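Long-range contacts in transcriptional regulator, HTH_3 family (PDB 1Y9Q), which probably binds DNA as a dimeric, two-domain transcription factor of the XRE type, with a cupin domain that holds zinc and D-methionine: residues I136-F141 against G163-T168; S10-Q15 against A69-D74. All coordinates share one frame; numbering follows the deposited sequence.

In the fold
The two contacts stand for the two domains of the chain: contact 2 lies in the helical, N-terminal part, which probably binds DNA, contact 1 in the cupin part, with no element in common and about 29 Å between their centres. Each is partly buried, and neither is touched by the other subunit of the dimer. Their chemistry follows their place. In contact 1 two sheet neighbours are tied chiefly by main-chain hydrogen bonds, and one side chain, Tyr164, reaches from the strand to the zinc. In contact 2 a helix meets a 3-10 end and a turn, so side-chain amides do the bonding, backed by apolar carbons. Along the sequence contact 2 closes before contact 1 opens.

Contact 1: residues I136-F141 against G163-T168; sequences IMKVFF and GYAAVT. With ZN (zinc ion), chain B; MED (D-methionine), chain C.
A pair of antiparallel strands in the cupin domain, 137-141 and 162-166, delivers Tyr164 to the metal site and shows how a regular ladder can present a ligating group. Lys138 with Ala165 and Phe140 with Gly163 are the hydrogen-bonded pairs; Lys138 N gives the shortest bond, 2.7 Å to Ala165 O. Beyond the ladder, Ile136 O takes both Val167 N and Thr168 N from the same face of its carbonyl plane. Thr168 OG1 receives Ile136 N at 3.1 Å, almost straight at 177°, and is also hydrogen-bonded to Lys170 O, just beyond the segment. On the Val139 face, Met137 and Tyr164 run side by side in one direction. The selenomethionine chain bends at chi3 (-67°), which sets CE 3.8 Å from Tyr164 CB. The tyrosine OH binds the zinc ion at 2.2 Å, with the metal lying in the ring plane at its edge. D-methionine chelates the same zinc through N and O, and His122, Glu128 and His162 complete the site. On the other face chi1 of 50° sets Lys138 CG tightly against Ala165 CB (3.5 Å); the straight chain beyond runs by this methyl, CE at 3.6 Å. Strand 116-119 flanks the tyrosine strand and 144-148 the other, Trp145 making a cation-pi contact with Lys138; Met137 packs against strands 127-134 and 171-178 of the second sheet.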
loop_
_atom_site.group_PDB
_atom_site.type_symbol
_atom_site.label_atom_id
_atom_site.label_comp_id
_atom_site.label_asym_id
_atom_site.label_seq_id
_atom_site.Cartn_x
_atom_site.Cartn_y
_atom_site.Cartn_z
ATOM N N ILE A 136 -5.361 -3.749 20.527
ATOM C CA ILE A 136 -4.621 -2.587 20.072
ATOM C C ILE A 136 -4.370 -2.780 18.580
ATOM O O ILE A 136 -3.993 -3.867 18.143
ATOM C CB ILE A 136 -3.266 -2.469 20.813
ATOM C CG1 ILE A 136 -3.510 -2.217 22.304
ATOM C CG2 ILE A 136 -2.429 -1.346 20.207
ATOM C CD1 ILE A 136 -2.240 -2.196 23.129
HETATM N N MSE A 137 -4.587 -1.730 17.801
HETATM C CA MSE A 137 -4.389 -1.806 16.361
HETATM C C MSE A 137 -3.819 -0.490 15.850
HETATM O O MSE A 137 -3.747 0.485 16.594
HETATM C CB MSE A 137 -5.728 -2.074 15.668
HETATM C CG MSE A 137 -6.620 -0.840 15.604
HETATM SE SE MSE A 137 -8.202 -1.092 14.542
HETATM C CE MSE A 137 -7.362 -1.277 12.799
ATOM N N LYS A 138 -3.397 -0.470 14.586
ATOM C CA LYS A 138 -2.887 0.756 13.984
ATOM C C LYS A 138 -3.526 0.937 12.608
ATOM O O LYS A 138 -3.850 -0.032 11.938
ATOM C CB LYS A 138 -1.355 0.735 13.883
ATOM C CG LYS A 138 -0.753 -0.508 13.254
ATOM C CD LYS A 138 0.776 -0.375 13.206
ATOM C CE LYS A 138 1.444 -1.581 12.563
ATOM N NZ LYS A 138 2.923 -1.401 12.505
ATOM N N VAL A 139 -3.738 2.188 12.215
ATOM C CA VAL A 139 -4.366 2.489 10.935
ATOM C C VAL A 139 -3.461 3.415 10.143
ATOM O O VAL A 139 -3.024 4.444 10.654
ATOM C CB VAL A 139 -5.725 3.187 11.152
ATOM C CG1 VAL A 139 -6.401 3.458 9.814
ATOM C CG2 VAL A 139 -6.619 2.319 12.028
ATOM N N PHE A 140 -3.193 3.061 8.894
ATOM C CA PHE A 140 -2.313 3.872 8.060
ATOM C C PHE A 140 -3.042 4.802 7.085
ATOM O O PHE A 140 -3.986 4.397 6.405
ATOM C CB PHE A 140 -1.376 2.954 7.271
ATOM C CG PHE A 140 -0.297 3.683 6.513
ATOM C CD1 PHE A 140 0.925 3.968 7.118
ATOM C CD2 PHE A 140 -0.500 4.076 5.193
ATOM C CE1 PHE A 140 1.930 4.631 6.419
ATOM C CE2 PHE A 140 0.502 4.744 4.483
ATOM C CZ PHE A 140 1.718 5.019 5.099
ATOM N N PHE A 141 -2.592 6.053 7.036
ATOM C CA PHE A 141 -3.131 7.070 6.137
ATOM C C PHE A 141 -2.332 8.359 6.325
ATOM O O PHE A 141 -1.702 8.555 7.364
ATOM C CB PHE A 141 -4.642 7.290 6.369
ATOM C CG PHE A 141 -4.996 7.918 7.687
ATOM C CD1 PHE A 141 -4.886 9.291 7.872
ATOM C CD2 PHE A 141 -5.489 7.139 8.730
ATOM C CE1 PHE A 141 -5.262 9.885 9.072
ATOM C CE2 PHE A 141 -5.868 7.723 9.941
ATOM C CZ PHE A 141 -5.755 9.099 10.111
ATOM N N GLY A 163 -4.316 1.343 5.439
ATOM C CA GLY A 163 -4.175 -0.015 5.925
ATOM C C GLY A 163 -4.576 -0.173 7.372
ATOM O O GLY A 163 -4.813 0.812 8.071
ATOM N N TYR A 164 -4.650 -1.424 7.816
ATOM C CA TYR A 164 -5.029 -1.746 9.186
ATOM C C TYR A 164 -4.107 -2.840 9.693
ATOM O O TYR A 164 -3.745 -3.740 8.942
ATOM C CB TYR A 164 -6.463 -2.265 9.231
ATOM C CG TYR A 164 -7.387 -1.580 8.257
ATOM C CD1 TYR A 164 -7.370 -1.910 6.902
ATOM C CD2 TYR A 164 -8.261 -0.584 8.684
ATOM C CE1 TYR A 164 -8.203 -1.264 5.995
ATOM C CE2 TYR A 164 -9.097 0.068 7.785
ATOM C CZ TYR A 164 -9.061 -0.276 6.445
ATOM O OH TYR A 164 -9.879 0.375 5.562
ATOM N N ALA A 165 -3.733 -2.767 10.965
ATOM C CA ALA A 165 -2.861 -3.780 11.535
ATOM C C ALA A 165 -3.162 -4.021 13.007
ATOM O O ALA A 165 -3.360 -3.081 13.777
ATOM C CB ALA A 165 -1.401 -3.368 11.365
ATOM N N ALA A 166 -3.205 -5.289 13.387
ATOM C CA ALA A 166 -3.445 -5.652 14.775
ATOM C C ALA A 166 -2.075 -5.633 15.440
ATOM O O ALA A 166 -1.139 -6.266 14.946
ATOM C CB ALA A 166 -4.052 -7.041 14.854
ATOM N N VAL A 167 -1.940 -4.887 16.533
ATOM C CA VAL A 167 -0.665 -4.821 17.236
ATOM C C VAL A 167 -0.646 -5.956 18.256
ATOM O O VAL A 167 0.383 -6.607 18.458
ATOM C CB VAL A 167 -0.468 -3.465 17.931
ATOM C CG1 VAL A 167 0.948 -3.365 18.471
ATOM C CG2 VAL A 167 -0.727 -2.338 16.937
ATOM N N THR A 168 -1.782 -6.177 18.911
ATOM C CA THR A 168 -1.904 -7.293 19.834
ATOM C C THR A 168 -2.228 -8.422 18.864
ATOM O O THR A 168 -2.637 -8.151 17.733
ATOM C CB THR A 168 -3.068 -7.097 20.828
ATOM O OG1 THR A 168 -4.225 -6.617 20.130
ATOM C CG2 THR A 168 -2.678 -6.100 21.907
HETATM ZN ZN ZN B . -10.524 0.620 3.465
HETATM N N MED C . -12.290 -0.617 4.005
HETATM C CA MED C . -11.940 -2.062 3.883
HETATM C C MED C . -10.524 -2.237 3.320
HETATM O O MED C . -9.799 -1.278 3.020
HETATM C CB MED C . -12.088 -2.734 5.268
HETATM C CG MED C . -11.815 -4.216 5.424
HETATM S SD MED C . -13.141 -5.057 4.508
HETATM C CE MED C . -14.568 -4.614 5.395
HETATM O OXT MED C . -10.079 -3.371 3.148
#

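Contact 2: residues S10-Q15 against A69-D74; sequences SQIANQ and AFFAND
Amide pairing carries the polar side of this contact, in which Gln11 and Asn73 meet tip to tip and, as modelled, each both gives and takes a hydrogen bond. Asn73 ND2 reaches Gln11 OE1 at 2.6 Å, and Gln11 NE2 returns a bond of 3.1 Å to Asn73 OD1. The two amide planes are only 14° apart, and the pairing holds the groups nearly coplanar. Gln11 OE1 also lies 2.9 Å from Phe70 O, acceptor against acceptor, so which end of each amide is N and which is O remains uncertain. Gln15 NE2 gives Ala69 O a bent bond of 3.1 Å, 142° at the hydrogen, that meets the carbonyl almost head-on, with the oxygen somewhat out of the amide plane. Gln15 CG, anti to its backbone N (chi1 -174°), lies 3.3 Å from that same Ala69 O, and the aliphatic part of the side chain also lines Phe70 O. Gln15 and Asn73 run past each other in opposite directions.

The apolar contacts centre on Ile12 CD1, which sits 4.1 Å from both Phe70 CB and Phe71 CZ. Gln11 CG adds a similar approach to Phe71 CD1.

A type I turn from Phe71 to Asp74 brings Asn73 back toward helix 5-22. The loop bridges that helix to helices 53-63 and 76-80: Phe70 packs on Leu56, Ile59 and Ala60 of the former, whereas Gln11 touches Leu77 and Phe71 touches Leu78 of the latter.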
loop_
_atom_site.group_PDB
_atom_site.type_symbol
_atom_site.label_atom_id
_atom_site.label_comp_id
_atom_site.label_asym_id
_atom_site.label_seq_id
_atom_site.Cartn_x
_atom_site.Cartn_y
_atom_site.Cartn_z
ATOM N N SER A 10 -17.239 -18.697 -7.503
ATOM C CA SER A 10 -18.373 -18.600 -8.417
ATOM C C SER A 10 -19.253 -17.396 -8.104
ATOM O O SER A 10 -19.734 -16.717 -9.016
ATOM C CB SER A 10 -19.209 -19.882 -8.384
ATOM O OG SER A 10 -19.813 -20.077 -7.123
ATOM N N GLN A 11 -19.465 -17.129 -6.822
ATOM C CA GLN A 11 -20.283 -15.987 -6.432
ATOM C C GLN A 11 -19.671 -14.687 -6.955
ATOM O O GLN A 11 -20.357 -13.868 -7.566
ATOM C CB GLN A 11 -20.416 -15.912 -4.911
ATOM C CG GLN A 11 -20.879 -14.552 -4.409
ATOM C CD GLN A 11 -22.248 -14.149 -4.931
ATOM O OE1 GLN A 11 -22.544 -12.959 -5.063
ATOM N NE2 GLN A 11 -23.096 -15.135 -5.213
ATOM N N ILE A 12 -18.381 -14.502 -6.709
ATOM C CA ILE A 12 -17.697 -13.294 -7.161
ATOM C C ILE A 12 -17.600 -13.236 -8.680
ATOM O O ILE A 12 -17.802 -12.186 -9.289
ATOM C CB ILE A 12 -16.268 -13.207 -6.571
ATOM C CG1 ILE A 12 -16.339 -13.136 -5.045
ATOM C CG2 ILE A 12 -15.545 -11.982 -7.119
ATOM C CD1 ILE A 12 -17.153 -11.972 -4.521
ATOM N N ALA A 13 -17.281 -14.371 -9.290
ATOM C CA ALA A 13 -17.149 -14.436 -10.741
ATOM C C ALA A 13 -18.427 -13.974 -11.436
ATOM O O ALA A 13 -18.401 -13.077 -12.292
ATOM C CB ALA A 13 -16.809 -15.870 -11.170
ATOM N N ASN A 14 -19.548 -14.586 -11.062
ATOM C CA ASN A 14 -20.821 -14.242 -11.676
ATOM C C ASN A 14 -21.290 -12.806 -11.427
ATOM O O ASN A 14 -21.744 -12.135 -12.353
ATOM C CB ASN A 14 -21.913 -15.225 -11.235
ATOM C CG ASN A 14 -21.622 -16.661 -11.674
ATOM O OD1 ASN A 14 -20.975 -16.891 -12.697
ATOM N ND2 ASN A 14 -22.116 -17.629 -10.905
ATOM N N GLN A 15 -21.186 -12.323 -10.193
ATOM C CA GLN A 15 -21.642 -10.957 -9.913
ATOM C C GLN A 15 -20.718 -9.903 -10.518
ATOM O O GLN A 15 -21.188 -8.863 -10.979
ATOM C CB GLN A 15 -21.795 -10.728 -8.408
ATOM C CG GLN A 15 -22.404 -9.356 -8.027
ATOM C CD GLN A 15 -23.769 -9.086 -8.662
ATOM O OE1 GLN A 15 -24.363 -9.959 -9.301
ATOM N NE2 GLN A 15 -24.271 -7.869 -8.481
ATOM N N ALA A 69 -22.054 -4.652 -3.203
ATOM C CA ALA A 69 -22.533 -4.929 -4.554
ATOM C C ALA A 69 -22.096 -6.296 -5.078
ATOM O O ALA A 69 -22.754 -6.875 -5.947
ATOM C CB ALA A 69 -22.064 -3.834 -5.507
ATOM N N PHE A 70 -20.988 -6.810 -4.554
ATOM C CA PHE A 70 -20.491 -8.114 -4.989
ATOM C C PHE A 70 -21.397 -9.269 -4.564
ATOM O O PHE A 70 -21.206 -10.403 -5.002
ATOM C CB PHE A 70 -19.079 -8.353 -4.453
ATOM C CG PHE A 70 -18.006 -7.707 -5.274
ATOM C CD1 PHE A 70 -17.198 -6.709 -4.732
ATOM C CD2 PHE A 70 -17.803 -8.091 -6.600
ATOM C CE1 PHE A 70 -16.202 -6.100 -5.500
ATOM C CE2 PHE A 70 -16.812 -7.490 -7.376
ATOM C CZ PHE A 70 -16.008 -6.491 -6.825
ATOM N N PHE A 71 -22.385 -8.974 -3.725
ATOM C CA PHE A 71 -23.309 -9.992 -3.233
ATOM C C PHE A 71 -24.779 -9.631 -3.474
ATOM O O PHE A 71 -25.680 -10.296 -2.969
ATOM C CB PHE A 71 -23.055 -10.198 -1.740
ATOM C CG PHE A 71 -21.622 -10.509 -1.416
ATOM C CD1 PHE A 71 -21.177 -11.823 -1.353
ATOM C CD2 PHE A 71 -20.702 -9.480 -1.226
ATOM C CE1 PHE A 71 -19.833 -12.111 -1.107
ATOM C CE2 PHE A 71 -19.360 -9.753 -0.981
ATOM C CZ PHE A 71 -18.923 -11.073 -0.922
ATOM N N ALA A 72 -25.011 -8.593 -4.270
ATOM C CA ALA A 72 -26.358 -8.112 -4.562
ATOM C C ALA A 72 -27.319 -9.137 -5.161
ATOM O O ALA A 72 -28.533 -8.976 -5.065
ATOM C CB ALA A 72 -26.275 -6.896 -5.473
ATOM N N ASN A 73 -26.782 -10.181 -5.784
ATOM C CA ASN A 73 -27.609 -11.221 -6.397
ATOM C C ASN A 73 -28.187 -12.157 -5.342
ATOM O O ASN A 73 -29.188 -12.836 -5.575
ATOM C CB ASN A 73 -26.768 -12.030 -7.380
ATOM C CG ASN A 73 -25.623 -12.742 -6.699
ATOM O OD1 ASN A 73 -25.713 -13.926 -6.377
ATOM N ND2 ASN A 73 -24.544 -12.013 -6.453
ATOM N N ASP A 74 -27.534 -12.192 -4.185
ATOM C CA ASP A 74 -27.954 -13.039 -3.077
ATOM C C ASP A 74 -27.551 -12.325 -1.787
ATOM O O ASP A 74 -26.647 -12.763 -1.069
ATOM C CB ASP A 74 -27.261 -14.398 -3.170
ATOM C CG ASP A 74 -27.878 -15.437 -2.254
ATOM O OD1 ASP A 74 -28.692 -15.066 -1.380
ATOM O OD2 ASP A 74 -27.536 -16.626 -2.408
#